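Local coordinates for putative capsid protein of prophage (Escherichia coli CFT073, PDB 3BQW), which probably serves as a major capsid protein, the subunit from which the shell of a phage head is assembled, and is encoded by a prophage, at residues F27-T33 with A240-L244; P203-M209 with L282-N288; E234-E238 with F250-L254. Numbering follows the deposited sequence.

Contact 2 is the most buried of the three: strands 206-209 and 282-285 pair through backbone hydrogen bonds, with apolar side chains on both faces, and asparagine hydrogen bonds continue the pairing into the loops. Contacts 1 and 3 are partly buried and share helix 236-241, contact 3 using its N-terminal end and contact 1 lying toward its C-terminal part. Contact 1 has no hydrogen bond between its segments and relies on apolar and CH-pi packing, whereas contact 3 adds a hydroxyl-carboxylate network to ring packing. Both meet contact 2 on the sheet face carrying Val206 and Ile208: Leu30 and Phe31 pack on Ile208, while Ala237 reaches Val206 and Thr287. Cys241 touches Phe250, joining contacts 1 and 3.

Contact 1 of 3, residues F27-T33 with A240-L244; sequences FSPLFTT and ACKNL
Residues 27-29 run extended out of a preceding helix, Phe27 being the first residue to leave helical angles. Pro29 occupies the N-cap of the helix that starts at Leu30, and within 27-33 a backbone hydrogen bond runs from Thr33 N to Pro29 O at 2.9 Å. Opposite them, Ala240 and Cys241 lie in the last, weakly bonded part of helix 236-241. A type I beta turn spans Cys241 to Leu244, closed by Leu244 N to Cys241 O at 3.0 Å. CA atoms pair Phe27 with Asn243 (7.2 Å), Pro29 with Leu244 (7.1 Å) and Thr33 with Ala240 (6.6 Å). Apolar packing dominates. Leu30, chi1 t and chi2 p, brings CD1 to 4.0 Å from Leu244 CD1, 4.4 Å from Ala240 CB and 4.4 Å from Cys241 SG; small Ala240 also lets Thr33 CG2 approach its CB to 4.0 Å. Leu244, chi1 m and chi2 t, packs against the start of helix 30-35, its CD2 3.5 Å from Ser28 O and its CD1 3.7 Å from Leu30 N. Helix 30-35 also lies against the long helix 113-146 (Pro29 on Glu137, Thr32 on Val136), so the contact ties the N-terminal region to helix 236-241, with Leu30 continuing against Val248 and Ile260 of the neighbouring strands. At the edge the chemistry is CH-pi: with both chi1 m, Asn243 lays CB over the Phe27 ring face, 3.6 Å from its centroid and 4° off its normal (Phe27 CZ to Asn243 CG 3.3 Å), while its exposed amide can stay near solvent.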
loop_
_atom_site.group_PDB
_atom_site.type_symbol
_atom_site.label_atom_id
_atom_site.label_comp_id
_atom_site.label_asym_id
_atom_site.label_seq_id
_atom_site.Cartn_x
_atom_site.Cartn_y
_atom_site.Cartn_z
ATOM N N PHE A 27 -5.742 -9.547 3.795
ATOM C CA PHE A 27 -4.559 -8.800 4.223
ATOM C C PHE A 27 -4.108 -7.802 3.172
ATOM O O PHE A 27 -4.376 -7.967 1.993
ATOM C CB PHE A 27 -3.397 -9.749 4.537
ATOM C CG PHE A 27 -3.773 -10.882 5.448
ATOM C CD1 PHE A 27 -4.364 -10.630 6.670
ATOM C CD2 PHE A 27 -3.518 -12.193 5.089
ATOM C CE1 PHE A 27 -4.728 -11.676 7.521
ATOM C CE2 PHE A 27 -3.871 -13.241 5.932
ATOM C CZ PHE A 27 -4.478 -12.974 7.153
ATOM N N SER A 28 -3.410 -6.777 3.644
ATOM C CA SER A 28 -2.820 -5.725 2.824
ATOM C C SER A 28 -1.362 -5.502 3.234
ATOM O O SER A 28 -0.939 -5.896 4.325
ATOM C CB SER A 28 -3.576 -4.405 3.019
ATOM O OG SER A 28 -4.886 -4.511 2.528
ATOM N N PRO A 29 -0.576 -4.877 2.355
ATOM C CA PRO A 29 0.812 -4.598 2.670
ATOM C C PRO A 29 1.013 -3.755 3.938
ATOM O O PRO A 29 0.054 -3.197 4.507
ATOM C CB PRO A 29 1.281 -3.859 1.425
ATOM C CG PRO A 29 0.418 -4.315 0.387
ATOM C CD PRO A 29 -0.903 -4.469 0.989
ATOM N N LEU A 30 2.257 -3.671 4.372
ATOM C CA LEU A 30 2.586 -3.169 5.703
ATOM C C LEU A 30 2.167 -1.719 6.018
ATOM O O LEU A 30 1.548 -1.478 7.029
ATOM C CB LEU A 30 4.085 -3.330 5.960
ATOM C CG LEU A 30 4.572 -2.959 7.377
ATOM C CD1 LEU A 30 4.055 -3.925 8.378
ATOM C CD2 LEU A 30 6.103 -2.825 7.418
ATOM N N PHE A 31 2.560 -0.757 5.186
ATOM C CA PHE A 31 2.242 0.658 5.446
ATOM C C PHE A 31 0.736 0.886 5.447
ATOM O O PHE A 31 0.209 1.579 6.326
ATOM C CB PHE A 31 2.945 1.572 4.463
ATOM C CG PHE A 31 4.385 1.827 4.806
ATOM C CD1 PHE A 31 5.346 0.815 4.682
ATOM C CD2 PHE A 31 4.791 3.072 5.287
ATOM C CE1 PHE A 31 6.700 1.059 4.998
ATOM C CE2 PHE A 31 6.145 3.315 5.615
ATOM C CZ PHE A 31 7.092 2.305 5.463
ATOM N N THR A 32 0.040 0.233 4.508
ATOM C CA THR A 32 -1.398 0.263 4.485
ATOM C C THR A 32 -1.987 -0.259 5.806
ATOM O O THR A 32 -2.854 0.393 6.434
ATOM C CB THR A 32 -1.940 -0.527 3.326
ATOM O OG1 THR A 32 -1.387 -0.005 2.100
ATOM C CG2 THR A 32 -3.480 -0.455 3.311
ATOM N N THR A 33 -1.478 -1.398 6.248
ATOM C CA THR A 33 -1.962 -2.016 7.455
ATOM C C THR A 33 -1.663 -1.207 8.727
ATOM O O THR A 33 -2.494 -1.130 9.616
ATOM C CB THR A 33 -1.390 -3.431 7.566
ATOM O OG1 THR A 33 -1.809 -4.183 6.410
ATOM C CG2 THR A 33 -1.899 -4.130 8.848
ATOM N N ALA A 240 0.770 -6.822 12.981
ATOM C CA ALA A 240 0.742 -6.456 11.565
ATOM C C ALA A 240 1.706 -7.262 10.674
ATOM O O ALA A 240 1.434 -7.410 9.488
ATOM C CB ALA A 240 0.999 -4.972 11.397
ATOM N N CYS A 241 2.806 -7.775 11.220
ATOM C CA CYS A 241 3.806 -8.511 10.429
ATOM C C CYS A 241 3.534 -10.001 10.224
ATOM O O CYS A 241 4.101 -10.615 9.313
ATOM C CB CYS A 241 5.180 -8.402 11.086
ATOM S SG CYS A 241 5.889 -6.754 11.131
ATOM N N LYS A 242 2.710 -10.594 11.091
ATOM C CA LYS A 242 2.508 -12.050 11.096
ATOM C C LYS A 242 1.984 -12.580 9.753
ATOM O O LYS A 242 2.338 -13.687 9.355
ATOM C CB LYS A 242 1.602 -12.478 12.267
ATOM C CG LYS A 242 2.322 -12.344 13.653
ATOM C CD LYS A 242 1.581 -13.027 14.830
ATOM C CE LYS A 242 2.009 -14.503 15.011
ATOM N NZ LYS A 242 0.936 -15.390 15.620
ATOM N N ASN A 243 1.206 -11.780 9.029
ATOM C CA ASN A 243 0.708 -12.196 7.719
ATOM C C ASN A 243 1.478 -11.690 6.507
ATOM O O ASN A 243 1.075 -11.956 5.377
ATOM C CB ASN A 243 -0.761 -11.850 7.630
ATOM C CG ASN A 243 -1.564 -12.549 8.729
ATOM O OD1 ASN A 243 -1.637 -13.783 8.779
ATOM N ND2 ASN A 243 -2.088 -11.764 9.657
ATOM N N LEU A 244 2.630 -11.064 6.748
ATOM C CA LEU A 244 3.446 -10.406 5.714
ATOM C C LEU A 244 4.889 -10.953 5.693
ATOM O O LEU A 244 5.821 -10.273 5.260
ATOM C CB LEU A 244 3.445 -8.878 5.951
ATOM C CG LEU A 244 2.037 -8.264 5.989
ATOM C CD1 LEU A 244 2.032 -6.804 6.400
ATOM C CD2 LEU A 244 1.382 -8.445 4.622
#

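Contact 2 of 3, residues P203-M209 with L282-N288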
loop_
_atom_site.group_PDB
_atom_site.type_symbol
_atom_site.label_atom_id
_atom_site.label_comp_id
_atom_site.label_asym_id
_atom_site.label_seq_id
_atom_site.Cartn_x
_atom_site.Cartn_y
_atom_site.Cartn_z
ATOM N N PRO A 203 5.656 10.374 20.596
ATOM C CA PRO A 203 6.480 9.183 20.638
ATOM C C PRO A 203 6.392 8.352 19.364
ATOM O O PRO A 203 5.325 8.217 18.781
ATOM C CB PRO A 203 5.909 8.391 21.820
ATOM C CG PRO A 203 4.975 9.277 22.513
ATOM C CD PRO A 203 4.557 10.327 21.570
ATOM N N ALA A 204 7.513 7.789 18.954
ATOM C CA ALA A 204 7.518 6.782 17.914
ATOM C C ALA A 204 7.571 5.426 18.585
ATOM O O ALA A 204 8.375 5.206 19.498
ATOM C CB ALA A 204 8.718 6.977 16.986
ATOM N N ASN A 205 6.721 4.505 18.127
ATOM C CA ASN A 205 6.703 3.145 18.657
ATOM C C ASN A 205 6.994 2.075 17.593
ATOM O O ASN A 205 6.958 0.887 17.873
ATOM C CB ASN A 205 5.395 2.881 19.443
ATOM C CG ASN A 205 4.181 2.661 18.552
ATOM O OD1 ASN A 205 4.218 2.906 17.353
ATOM N ND2 ASN A 205 3.079 2.199 19.158
ATOM N N VAL A 206 7.302 2.509 16.383
ATOM C CA VAL A 206 7.687 1.603 15.304
ATOM C C VAL A 206 8.785 2.222 14.431
ATOM O O VAL A 206 8.754 3.409 14.126
ATOM C CB VAL A 206 6.448 1.136 14.473
ATOM C CG1 VAL A 206 5.784 2.300 13.705
ATOM C CG2 VAL A 206 6.830 -0.042 13.567
ATOM N N MET A 207 9.808 1.421 14.116
ATOM C CA MET A 207 10.843 1.797 13.153
ATOM C C MET A 207 10.841 0.774 12.006
ATOM O O MET A 207 11.158 -0.385 12.226
ATOM C CB MET A 207 12.231 1.919 13.800
ATOM C CG MET A 207 13.312 2.529 12.869
ATOM S SD MET A 207 14.936 2.963 13.571
ATOM C CE MET A 207 15.437 1.484 14.381
ATOM N N ILE A 208 10.425 1.223 10.815
ATOM C CA ILE A 208 10.426 0.431 9.591
ATOM C C ILE A 208 11.633 0.803 8.722
ATOM O O ILE A 208 11.848 1.976 8.414
ATOM C CB ILE A 208 9.131 0.622 8.795
ATOM C CG1 ILE A 208 7.913 0.389 9.710
ATOM C CG2 ILE A 208 9.102 -0.354 7.622
ATOM C CD1 ILE A 208 6.746 1.231 9.405
ATOM N N MET A 209 12.435 -0.212 8.369
ATOM C CA MET A 209 13.781 -0.028 7.825
ATOM C C MET A 209 13.913 -0.802 6.530
ATOM O O MET A 209 13.505 -1.947 6.469
ATOM C CB MET A 209 14.832 -0.655 8.751
ATOM C CG MET A 209 14.986 -0.050 10.074
ATOM S SD MET A 209 16.144 -0.958 11.087
ATOM C CE MET A 209 14.987 -1.906 12.015
ATOM N N LEU A 282 14.691 4.640 6.592
ATOM C CA LEU A 282 13.972 4.158 7.781
ATOM C C LEU A 282 12.875 5.173 8.062
ATOM O O LEU A 282 13.053 6.385 7.827
ATOM C CB LEU A 282 14.886 4.025 9.024
ATOM C CG LEU A 282 15.501 5.270 9.688
ATOM C CD1 LEU A 282 14.496 5.863 10.739
ATOM C CD2 LEU A 282 16.905 5.010 10.325
ATOM N N VAL A 283 11.754 4.674 8.567
ATOM C CA VAL A 283 10.595 5.471 8.898
ATOM C C VAL A 283 10.271 5.258 10.364
ATOM O O VAL A 283 10.185 4.130 10.833
ATOM C CB VAL A 283 9.379 5.071 8.052
ATOM C CG1 VAL A 283 8.140 5.866 8.459
ATOM C CG2 VAL A 283 9.664 5.267 6.573
ATOM N N LEU A 284 10.134 6.359 11.087
ATOM C CA LEU A 284 9.692 6.337 12.466
ATOM C C LEU A 284 8.251 6.791 12.501
ATOM O O LEU A 284 7.916 7.842 11.945
ATOM C CB LEU A 284 10.557 7.249 13.311
ATOM C CG LEU A 284 11.946 6.663 13.574
ATOM C CD1 LEU A 284 12.900 7.814 13.964
ATOM C CD2 LEU A 284 11.879 5.532 14.631
ATOM N N GLY A 285 7.397 5.988 13.125
ATOM C CA GLY A 285 5.985 6.330 13.247
ATOM C C GLY A 285 5.352 5.770 14.496
ATOM O O GLY A 285 6.028 5.171 15.344
ATOM N N ASN A 286 4.045 5.969 14.602
ATOM C CA ASN A 286 3.257 5.518 15.763
ATOM C C ASN A 286 2.078 4.719 15.210
ATOM O O ASN A 286 1.291 5.226 14.417
ATOM C CB ASN A 286 2.808 6.708 16.635
ATOM C CG ASN A 286 2.286 6.276 18.020
ATOM O OD1 ASN A 286 1.268 5.599 18.128
ATOM N ND2 ASN A 286 3.003 6.652 19.074
ATOM N N THR A 287 1.977 3.463 15.617
ATOM C CA THR A 287 0.924 2.580 15.148
ATOM C C THR A 287 -0.503 2.991 15.584
ATOM O O THR A 287 -1.463 2.429 15.112
ATOM C CB THR A 287 1.191 1.122 15.597
ATOM O OG1 THR A 287 1.199 1.042 17.036
ATOM C CG2 THR A 287 2.511 0.610 15.014
ATOM N N ASN A 288 -0.624 3.943 16.499
ATOM C CA ASN A 288 -1.915 4.559 16.821
ATOM C C ASN A 288 -2.356 5.630 15.805
ATOM O O ASN A 288 -3.484 6.092 15.863
ATOM C CB ASN A 288 -1.851 5.196 18.212
ATOM C CG ASN A 288 -1.469 4.202 19.293
ATOM O OD1 ASN A 288 -0.366 4.272 19.871
ATOM N ND2 ASN A 288 -2.385 3.269 19.591
#
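This is an antiparallel strand pair inside the mixed sheet, joining 206-209 to 282-285 (163° between directions) and continuing into loops joined by asparagine side chains. Ile208 and Val283 form a hydrogen-bonded pair, with Ile208 N to Val283 O at 2.9 Å and Val283 N to Ile208 O at 2.7 Å. Val206 and Gly285 form another, Gly285 N giving to Val206 O at 3.1 Å. A classic beta bulge lies at the start of strand 206-209: Asn205 N and Val206 N both donate to Gly285 O, at 2.9 and 3.1 Å. Beyond it, Asn205 suits its place because its amide both accepts and donates, OD1 taking Thr287 N (2.9 Å) and ND2 giving to Thr287 OG1 (3.1 Å). Asn286 ND2 donates to Pro203 O at 2.8 Å, while its OD1 accepts from Asn288 N in an Asx turn. Met207 and Leu284, a non-hydrogen-bonded pair, share one face, Met207 CB 3.7 Å from Leu284 CD2 and Met207 SD 4.1 Å from Leu282 CD1. Strand 257-267 hydrogen-bonds strand 206-209 along its other edge; helices 190-198 and 211-218 cover the face of Met207 and Leu284, and helix 30-35 that of Val206 and Ile208.

Contact 3 of 3, residues E234-E238 with F250-L254; sequences ESAAE and FKGYL
Glu234 lies in the turn entering helix 236-241, its CB 4.2 Å from Tyr253 OH. Ser235, extended at -141/158 with chi1 p, is the N-cap: its OG accepts from Glu238 N at 3.0 Å and donates to Tyr253 OH at 2.7 Å, a short hydroxyl side chain being able to do both. The helix starts at Ala236, whose CB points away from the strand. This is a helix N-terminus packed on strand 248-254, which pairs antiparallel with strand 257-267. Ala237 turns its CB toward the strand, 4.4 Å from Phe250 CE1, its small methyl allowing close approach. Glu238, chi1 and chi2 t, sits with its CA 6.6 Å from that of Phe250. The apolar Phe250 ring, chi1 t, offers a face to Glu238 CG, 3.8 Å from the centroid and 6° off the normal, a CH-pi contact. Tyr253, chi1 m, reaches across so that OH, at the end of a long rigid ring, accepts from Ser235 and also donates to Glu238 OE1 at 2.6 Å. Gly252 adopts 133/-154, where a CB would jam against the preceding carbonyl.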
loop_
_atom_site.group_PDB
_atom_site.type_symbol
_atom_site.label_atom_id
_atom_site.label_comp_id
_atom_site.label_asym_id
_atom_site.label_seq_id
_atom_site.Cartn_x
_atom_site.Cartn_y
_atom_site.Cartn_z
ATOM N N GLU A 234 2.822 -8.974 20.886
ATOM C CA GLU A 234 2.670 -8.163 22.085
ATOM C C GLU A 234 2.298 -6.715 21.721
ATOM O O GLU A 234 1.960 -5.919 22.608
ATOM C CB GLU A 234 3.986 -8.202 22.879
ATOM C CG GLU A 234 3.860 -7.974 24.388
ATOM C CD GLU A 234 4.100 -9.242 25.222
ATOM O OE1 GLU A 234 3.462 -10.286 24.945
ATOM O OE2 GLU A 234 4.928 -9.186 26.162
ATOM N N SER A 235 2.367 -6.386 20.425
ATOM C CA SER A 235 2.090 -5.040 19.922
ATOM C C SER A 235 1.319 -5.086 18.607
ATOM O O SER A 235 1.350 -6.094 17.898
ATOM C CB SER A 235 3.407 -4.270 19.734
ATOM O OG SER A 235 4.183 -4.740 18.629
ATOM N N ALA A 236 0.621 -3.993 18.289
ATOM C CA ALA A 236 0.030 -3.801 16.960
ATOM C C ALA A 236 1.077 -3.933 15.836
ATOM O O ALA A 236 0.785 -4.503 14.786
ATOM C CB ALA A 236 -0.643 -2.438 16.868
ATOM N N ALA A 237 2.280 -3.388 16.063
ATOM C CA ALA A 237 3.388 -3.485 15.088
ATOM C C ALA A 237 3.680 -4.944 14.762
ATOM O O ALA A 237 3.753 -5.345 13.615
ATOM C CB ALA A 237 4.651 -2.796 15.638
ATOM N N GLU A 238 3.794 -5.745 15.811
ATOM C CA GLU A 238 4.115 -7.166 15.703
ATOM C C GLU A 238 3.000 -7.993 15.061
ATOM O O GLU A 238 3.237 -8.827 14.186
ATOM C CB GLU A 238 4.431 -7.686 17.099
ATOM C CG GLU A 238 5.204 -8.917 17.086
ATOM C CD GLU A 238 5.628 -9.357 18.467
ATOM O OE1 GLU A 238 5.628 -8.554 19.448
ATOM O OE2 GLU A 238 5.957 -10.557 18.547
ATOM N N PHE A 250 9.934 -9.013 11.378
ATOM C CA PHE A 250 9.896 -8.414 12.675
ATOM C C PHE A 250 11.138 -8.847 13.428
ATOM O O PHE A 250 11.395 -10.031 13.570
ATOM C CB PHE A 250 8.640 -8.806 13.459
ATOM C CG PHE A 250 8.442 -7.975 14.693
ATOM C CD1 PHE A 250 7.751 -6.789 14.633
ATOM C CD2 PHE A 250 8.997 -8.358 15.889
ATOM C CE1 PHE A 250 7.610 -5.994 15.753
ATOM C CE2 PHE A 250 8.848 -7.581 17.019
ATOM C CZ PHE A 250 8.166 -6.390 16.949
ATOM N N LYS A 251 11.897 -7.865 13.908
ATOM C CA LYS A 251 13.211 -8.105 14.486
ATOM C C LYS A 251 13.238 -8.093 16.003
ATOM O O LYS A 251 14.144 -8.675 16.597
ATOM C CB LYS A 251 14.203 -7.051 13.962
ATOM C CG LYS A 251 14.491 -7.168 12.482
ATOM C CD LYS A 251 15.024 -8.553 12.135
ATOM C CE LYS A 251 15.368 -8.632 10.697
ATOM N NZ LYS A 251 15.765 -9.977 10.280
ATOM N N GLY A 252 12.286 -7.418 16.636
ATOM C CA GLY A 252 12.319 -7.238 18.073
ATOM C C GLY A 252 12.054 -5.803 18.452
ATOM O O GLY A 252 11.412 -5.075 17.714
ATOM N N TYR A 253 12.574 -5.407 19.608
ATOM C CA TYR A 253 12.323 -4.098 20.189
ATOM C C TYR A 253 13.616 -3.434 20.633
ATOM O O TYR A 253 14.604 -4.108 20.957
ATOM C CB TYR A 253 11.367 -4.206 21.385
ATOM C CG TYR A 253 9.975 -4.676 21.021
ATOM C CD1 TYR A 253 8.934 -3.766 20.812
ATOM C CD2 TYR A 253 9.704 -6.028 20.863
ATOM C CE1 TYR A 253 7.648 -4.202 20.472
ATOM C CE2 TYR A 253 8.429 -6.478 20.518
ATOM C CZ TYR A 253 7.408 -5.565 20.333
ATOM O OH TYR A 253 6.157 -6.044 20.006
ATOM N N LEU A 254 13.595 -2.103 20.613
ATOM C CA LEU A 254 14.651 -1.264 21.164
ATOM C C LEU A 254 13.954 -0.358 22.167
ATOM O O LEU A 254 13.517 0.729 21.836
ATOM C CB LEU A 254 15.305 -0.481 20.022
ATOM C CG LEU A 254 16.584 0.325 20.193
ATOM C CD1 LEU A 254 17.694 -0.498 20.896
ATOM C CD2 LEU A 254 17.050 0.822 18.794
#